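Local structure of DUF3218 domain-containing protein (Pseudomonas aeruginosa, 2IGS) at the interface of chains A and B. The protein is of unknown function but belongs to the DUF3218 family and has a largely helical fold. Sequence-based numbering; all coordinates share one arbitrary frame. Chains: chain A/B, Hypothetical protein.

The interface of chains A and B. Residues chain A 28, 88, 92, 96; chain B 108, 111-112.
The start of helix 87-113 in chain A meets the end of the long helix 63-113 in chain B, with A:Glu88, A:Asn92 and A:Leu96 spaced one turn apart and A:Asn28, in a loop of extended backbone (phi -164°, psi 108°), at the margin. A:Glu88 is the polar centre. Its CG lies anti to the backbone N and the chain bends at chi2 (-75°), which sends the carboxylate across the side chain of B:Arg108 at about a right angle. B:Arg108 answers side-on with two nitrogens: NH1 donates to OE1 of A:Glu88 at 2.8 Å, nearly in the guanidinium plane, and NE to its OE2 at 3.0 Å from a more tilted position. Both oxygens use their syn lone pairs and the two flat groups are nearly coplanar, so the paired bonds should fix the carboxylate's rotation. B:Arg112, its chain bent at chi3, crosses A:Glu88 at about a right angle, so that CG and CD pass beside OE2; its NE stands 3.9 Å from OE2 of A:Glu88, a longer salt bridge. Two positive groups around one acid would be expected to favour its ionised form. One turn on, CB of A:Asn92 packs 3.9 Å from CG of B:Arg108, against the aliphatic part of that chain. The structure alone does not show whether this interface, not an exact two-fold, forms in solution. Beyond the charged group, the methyl CB of B:Ala111 sits against the A:Asn92 amide, 3.4 Å from its ND2.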
ATOM      1  N   ASN A  28       5.349 -17.131  -5.760  1.00 27.67           N
ATOM      2  CA  ASN A  28       4.986 -16.955  -7.155  1.00 28.32           C
ATOM      3  C   ASN A  28       3.690 -17.712  -7.393  1.00 28.46           C
ATOM      4  O   ASN A  28       3.691 -18.946  -7.408  1.00 27.63           O
ATOM      5  CB  ASN A  28       6.103 -17.496  -8.061  1.00 28.35           C
ATOM      6  CG  ASN A  28       5.853 -17.235  -9.535  1.00 29.09           C
ATOM      7  OD1 ASN A  28       5.081 -16.349  -9.910  1.00 28.21           O
ATOM      8  ND2 ASN A  28       6.515 -18.018 -10.382  1.00 29.17           N
ATOM      9  N   GLU A  88      13.555 -13.313  -1.836  1.00 23.05           N
ATOM     10  CA  GLU A  88      14.067 -13.705  -3.141  1.00 22.52           C
ATOM     11  C   GLU A  88      14.938 -14.987  -3.093  1.00 22.50           C
ATOM     12  O   GLU A  88      14.689 -15.924  -3.863  1.00 22.90           O
ATOM     13  CB  GLU A  88      14.768 -12.528  -3.837  1.00 22.50           C
ATOM     14  CG  GLU A  88      14.760 -12.639  -5.349  1.00 21.54           C
ATOM     15  CD  GLU A  88      15.741 -13.672  -5.862  1.00 21.26           C
ATOM     16  OE1 GLU A  88      16.853 -13.754  -5.312  1.00 21.56           O
ATOM     17  OE2 GLU A  88      15.406 -14.413  -6.807  1.00 21.39           O
ATOM     18  N   ASN A  92      13.666 -18.637  -4.611  1.00 20.35           N
ATOM     19  CA  ASN A  92      14.209 -18.956  -5.916  1.00 20.87           C
ATOM     20  C   ASN A  92      15.532 -19.740  -5.933  1.00 20.78           C
ATOM     21  O   ASN A  92      15.928 -20.262  -6.980  1.00 20.91           O
ATOM     22  CB  ASN A  92      14.275 -17.677  -6.787  1.00 20.88           C
ATOM     23  CG  ASN A  92      12.939 -16.887  -6.796  1.00 21.85           C
ATOM     24  OD1 ASN A  92      12.931 -15.654  -6.748  1.00 22.23           O
ATOM     25  ND2 ASN A  92      11.816 -17.604  -6.841  1.00 23.94           N
ATOM     26  N   LEU A  96      11.698 -23.177  -4.435  1.00 19.60           N
ATOM     27  CA  LEU A  96      11.214 -23.525  -5.785  1.00 19.65           C
ATOM     28  C   LEU A  96      12.112 -24.559  -6.542  1.00 19.67           C
ATOM     29  O   LEU A  96      11.590 -25.540  -7.098  1.00 19.67           O
ATOM     30  CB  LEU A  96      10.868 -22.269  -6.631  1.00 19.17           C
ATOM     31  CG  LEU A  96       9.861 -21.193  -6.151  1.00 19.48           C
ATOM     32  CD1 LEU A  96       9.491 -20.261  -7.301  1.00 20.78           C
ATOM     33  CD2 LEU A  96       8.582 -21.729  -5.532  1.00 18.95           C
TER
ATOM     34  N   ARG B 108      15.214 -18.354 -12.366  1.00 17.04           N
ATOM     35  CA  ARG B 108      15.169 -17.355 -11.299  1.00 16.39           C
ATOM     36  C   ARG B 108      14.617 -16.022 -11.808  1.00 16.05           C
ATOM     37  O   ARG B 108      13.752 -15.421 -11.176  1.00 15.81           O
ATOM     38  CB  ARG B 108      16.555 -17.159 -10.739  1.00 16.19           C
ATOM     39  CG  ARG B 108      16.619 -16.254  -9.556  1.00 18.28           C
ATOM     40  CD  ARG B 108      17.623 -16.843  -8.617  1.00 24.03           C
ATOM     41  NE  ARG B 108      17.912 -15.999  -7.463  1.00 26.79           N
ATOM     42  CZ  ARG B 108      19.142 -15.658  -7.094  1.00 27.60           C
ATOM     43  NH1 ARG B 108      19.322 -14.905  -6.025  1.00 30.21           N
ATOM     44  NH2 ARG B 108      20.189 -16.085  -7.786  1.00 27.07           N
ATOM     45  N   ALA B 111      10.980 -16.133 -12.374  1.00 16.44           N
ATOM     46  CA  ALA B 111      10.309 -16.119 -11.081  1.00 16.69           C
ATOM     47  C   ALA B 111      10.258 -14.719 -10.467  1.00 16.80           C
ATOM     48  O   ALA B 111       9.250 -14.350  -9.859  1.00 17.15           O
ATOM     49  CB  ALA B 111      10.975 -17.096 -10.126  1.00 16.15           C
ATOM     50  N   ARG B 112      11.339 -13.951 -10.609  1.00 16.47           N
ATOM     51  CA  ARG B 112      11.409 -12.597 -10.023  1.00 16.14           C
ATOM     52  C   ARG B 112      10.633 -11.554 -10.793  1.00 16.34           C
ATOM     53  O   ARG B 112      10.058 -10.639 -10.204  1.00 15.98           O
ATOM     54  CB  ARG B 112      12.846 -12.104  -9.979  1.00 16.45           C
ATOM     55  CG  ARG B 112      13.721 -12.799  -9.007  1.00 15.72           C
ATOM     56  CD  ARG B 112      15.068 -12.173  -9.039  1.00 13.87           C
ATOM     57  NE  ARG B 112      15.093 -10.895  -8.346  1.00 14.00           N
ATOM     58  CZ  ARG B 112      16.159 -10.096  -8.302  1.00 15.06           C
ATOM     59  NH1 ARG B 112      17.284 -10.467  -8.907  1.00 14.71           N
ATOM     60  NH2 ARG B 112      16.101  -8.931  -7.655  1.00 12.30           N
TER